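Local coordinates for DUF4136 domain-containing protein (Bacteroides thetaiotaomicron, PDB 4F54) that is of unknown function, a DUF4136-family protein and probable lipoprotein whose family is grouped in the same clan as the N-terminal domain of TolB, at residues 63-68 with 186-191. Sequence-based numbering, arbitrary orientation.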
loop_
_atom_site.group_PDB
_atom_site.type_symbol
_atom_site.label_atom_id
_atom_site.label_comp_id
_atom_site.label_asym_id
_atom_site.label_seq_id
_atom_site.Cartn_x
_atom_site.Cartn_y
_atom_site.Cartn_z
ATOM N N ALA A 63 11.649 4.438 1.549
ATOM C CA ALA A 63 12.492 5.208 0.614
ATOM C C ALA A 63 12.271 4.758 -0.837
ATOM O O ALA A 63 12.298 5.610 -1.769
ATOM C CB ALA A 63 13.992 5.123 1.008
ATOM N N ALA A 64 12.025 3.457 -1.046
ATOM C CA ALA A 64 11.778 2.926 -2.419
ATOM C C ALA A 64 10.480 3.512 -2.999
ATOM O O ALA A 64 10.437 3.886 -4.169
ATOM C CB ALA A 64 11.787 1.387 -2.476
ATOM N N TYR A 65 9.431 3.631 -2.171
ATOM C CA TYR A 65 8.163 4.320 -2.608
ATOM C C TYR A 65 8.473 5.758 -2.982
ATOM O O TYR A 65 8.040 6.233 -4.032
ATOM C CB TYR A 65 7.085 4.241 -1.510
ATOM C CG TYR A 65 6.430 2.841 -1.532
ATOM C CD1 TYR A 65 5.591 2.466 -2.584
ATOM C CD2 TYR A 65 6.695 1.892 -0.551
ATOM C CE1 TYR A 65 5.038 1.179 -2.679
ATOM C CE2 TYR A 65 6.125 0.632 -0.621
ATOM C CZ TYR A 65 5.288 0.281 -1.682
ATOM O OH TYR A 65 4.738 -0.994 -1.760
ATOM N N THR A 66 9.170 6.457 -2.089
ATOM C CA THR A 66 9.534 7.853 -2.357
ATOM C C THR A 66 10.276 8.060 -3.655
ATOM O O THR A 66 9.898 8.905 -4.472
ATOM C CB THR A 66 10.297 8.428 -1.154
ATOM O OG1 THR A 66 9.401 8.467 -0.040
ATOM C CG2 THR A 66 10.851 9.850 -1.482
ATOM N N GLU A 67 11.332 7.273 -3.852
ATOM C CA GLU A 67 12.131 7.342 -5.082
ATOM C C GLU A 67 11.291 7.026 -6.330
ATOM O O GLU A 67 11.350 7.699 -7.330
ATOM C CB GLU A 67 13.334 6.414 -4.955
ATOM C CG GLU A 67 14.312 6.943 -3.911
ATOM C CD GLU A 67 15.294 5.902 -3.399
ATOM O OE1 GLU A 67 15.542 4.899 -4.108
ATOM O OE2 GLU A 67 15.768 6.080 -2.249
ATOM N N ASN A 68 10.484 5.988 -6.250
ATOM C CA ASN A 68 9.655 5.619 -7.375
ATOM C C ASN A 68 8.650 6.685 -7.774
ATOM O O ASN A 68 8.483 6.955 -8.957
ATOM C CB ASN A 68 8.933 4.281 -7.116
ATOM C CG ASN A 68 9.764 3.088 -7.543
ATOM O OD1 ASN A 68 9.902 2.811 -8.773
ATOM N ND2 ASN A 68 10.355 2.382 -6.548
ATOM N N GLN A 186 9.341 -3.341 -8.839
ATOM C CA GLN A 186 8.572 -4.062 -9.853
ATOM C C GLN A 186 7.130 -3.611 -9.969
ATOM O O GLN A 186 6.578 -3.524 -11.063
ATOM C CB GLN A 186 8.635 -5.579 -9.618
ATOM C CG GLN A 186 7.772 -6.408 -10.567
ATOM C CD GLN A 186 8.145 -6.252 -12.041
ATOM O OE1 GLN A 186 9.334 -6.196 -12.393
ATOM N NE2 GLN A 186 7.135 -6.216 -12.911
ATOM N N SER A 187 6.531 -3.286 -8.827
ATOM C CA SER A 187 5.133 -2.828 -8.798
ATOM C C SER A 187 4.977 -1.538 -9.599
ATOM O O SER A 187 3.972 -1.346 -10.301
ATOM C CB SER A 187 4.605 -2.655 -7.366
ATOM O OG SER A 187 5.101 -1.476 -6.691
ATOM N N PHE A 188 5.995 -0.684 -9.572
ATOM C CA PHE A 188 5.961 0.515 -10.434
ATOM C C PHE A 188 6.266 0.217 -11.894
ATOM O O PHE A 188 5.628 0.773 -12.780
ATOM C CB PHE A 188 6.885 1.624 -9.889
ATOM C CG PHE A 188 6.312 2.324 -8.709
ATOM C CD1 PHE A 188 6.540 1.849 -7.402
ATOM C CD2 PHE A 188 5.516 3.405 -8.886
ATOM C CE1 PHE A 188 6.001 2.504 -6.293
ATOM C CE2 PHE A 188 4.971 4.045 -7.803
ATOM C CZ PHE A 188 5.203 3.581 -6.494
ATOM N N THR A 189 7.231 -0.672 -12.161
ATOM C CA THR A 189 7.558 -1.065 -13.526
ATOM C C THR A 189 6.337 -1.583 -14.305
ATOM O O THR A 189 6.134 -1.252 -15.462
ATOM C CB THR A 189 8.687 -2.129 -13.525
ATOM O OG1 THR A 189 9.826 -1.563 -12.860
ATOM C CG2 THR A 189 9.029 -2.552 -14.952
ATOM N N GLN A 190 5.522 -2.390 -13.642
ATOM C CA GLN A 190 4.299 -2.925 -14.268
ATOM C C GLN A 190 3.086 -1.991 -14.151
ATOM O O GLN A 190 1.955 -2.417 -14.432
ATOM C CB GLN A 190 3.974 -4.326 -13.685
ATOM C CG GLN A 190 3.493 -4.350 -12.234
ATOM C CD GLN A 190 3.372 -5.772 -11.722
ATOM O OE1 GLN A 190 4.389 -6.512 -11.695
ATOM N NE2 GLN A 190 2.164 -6.168 -11.227
ATOM N N SER A 191 3.302 -0.723 -13.765
ATOM C CA SER A 191 2.253 0.325 -13.692
ATOM C C SER A 191 2.645 1.552 -14.582
ATOM O O SER A 191 2.884 2.653 -14.059
ATOM C CB SER A 191 2.016 0.722 -12.211
ATOM O OG SER A 191 1.721 -0.439 -11.430
HETATM O O HOH W 1 4.215 -1.792 -4.031
#
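One face of the F188 ring carries N68, whose CB sits over the ring centre in a CH-pi contact, 3.5 Å from the centroid. From there the N68 amide runs on past the CD1-CG side of the ring, its plane only 6° from that of the ring, and OD1 ends 3.4 Å from F188 CB. At the ring edge Y65 arrives roughly at right angles, with CD1 3.7 Å from F188 CE1. A phenylalanine suits this place because its flat apolar ring offers a face to a methylene and an edge to another aromatic. With the ring cut back to an alanine, Y65 and the N68 methylene would probably lose their common partner, leaving the amide less fixed. Asparagine suits because one NH2 serves both helices: ND2 bonds back to A64 O (2.8 Å), above that carbonyl's plane and on the face opposite N68 N, and also donates to N185 OD1 on helix 179-189. With CG anti to the carbonyl carbon (chi1 -79°), the Y65 ring extends toward the sheet, where OH meets T142 OG1 of strand 139-146 and a water, 2.5 Å from OH, that donates to S187 OG (2.8 Å). Thus a tyrosine serves both apolar packing and a buried polar link. Helices 56-70 and 179-189 are thereby joined near their C-terminal ends, two neighbouring helices packed on a mixed beta-sheet, as in a two-layer alpha-beta sandwich.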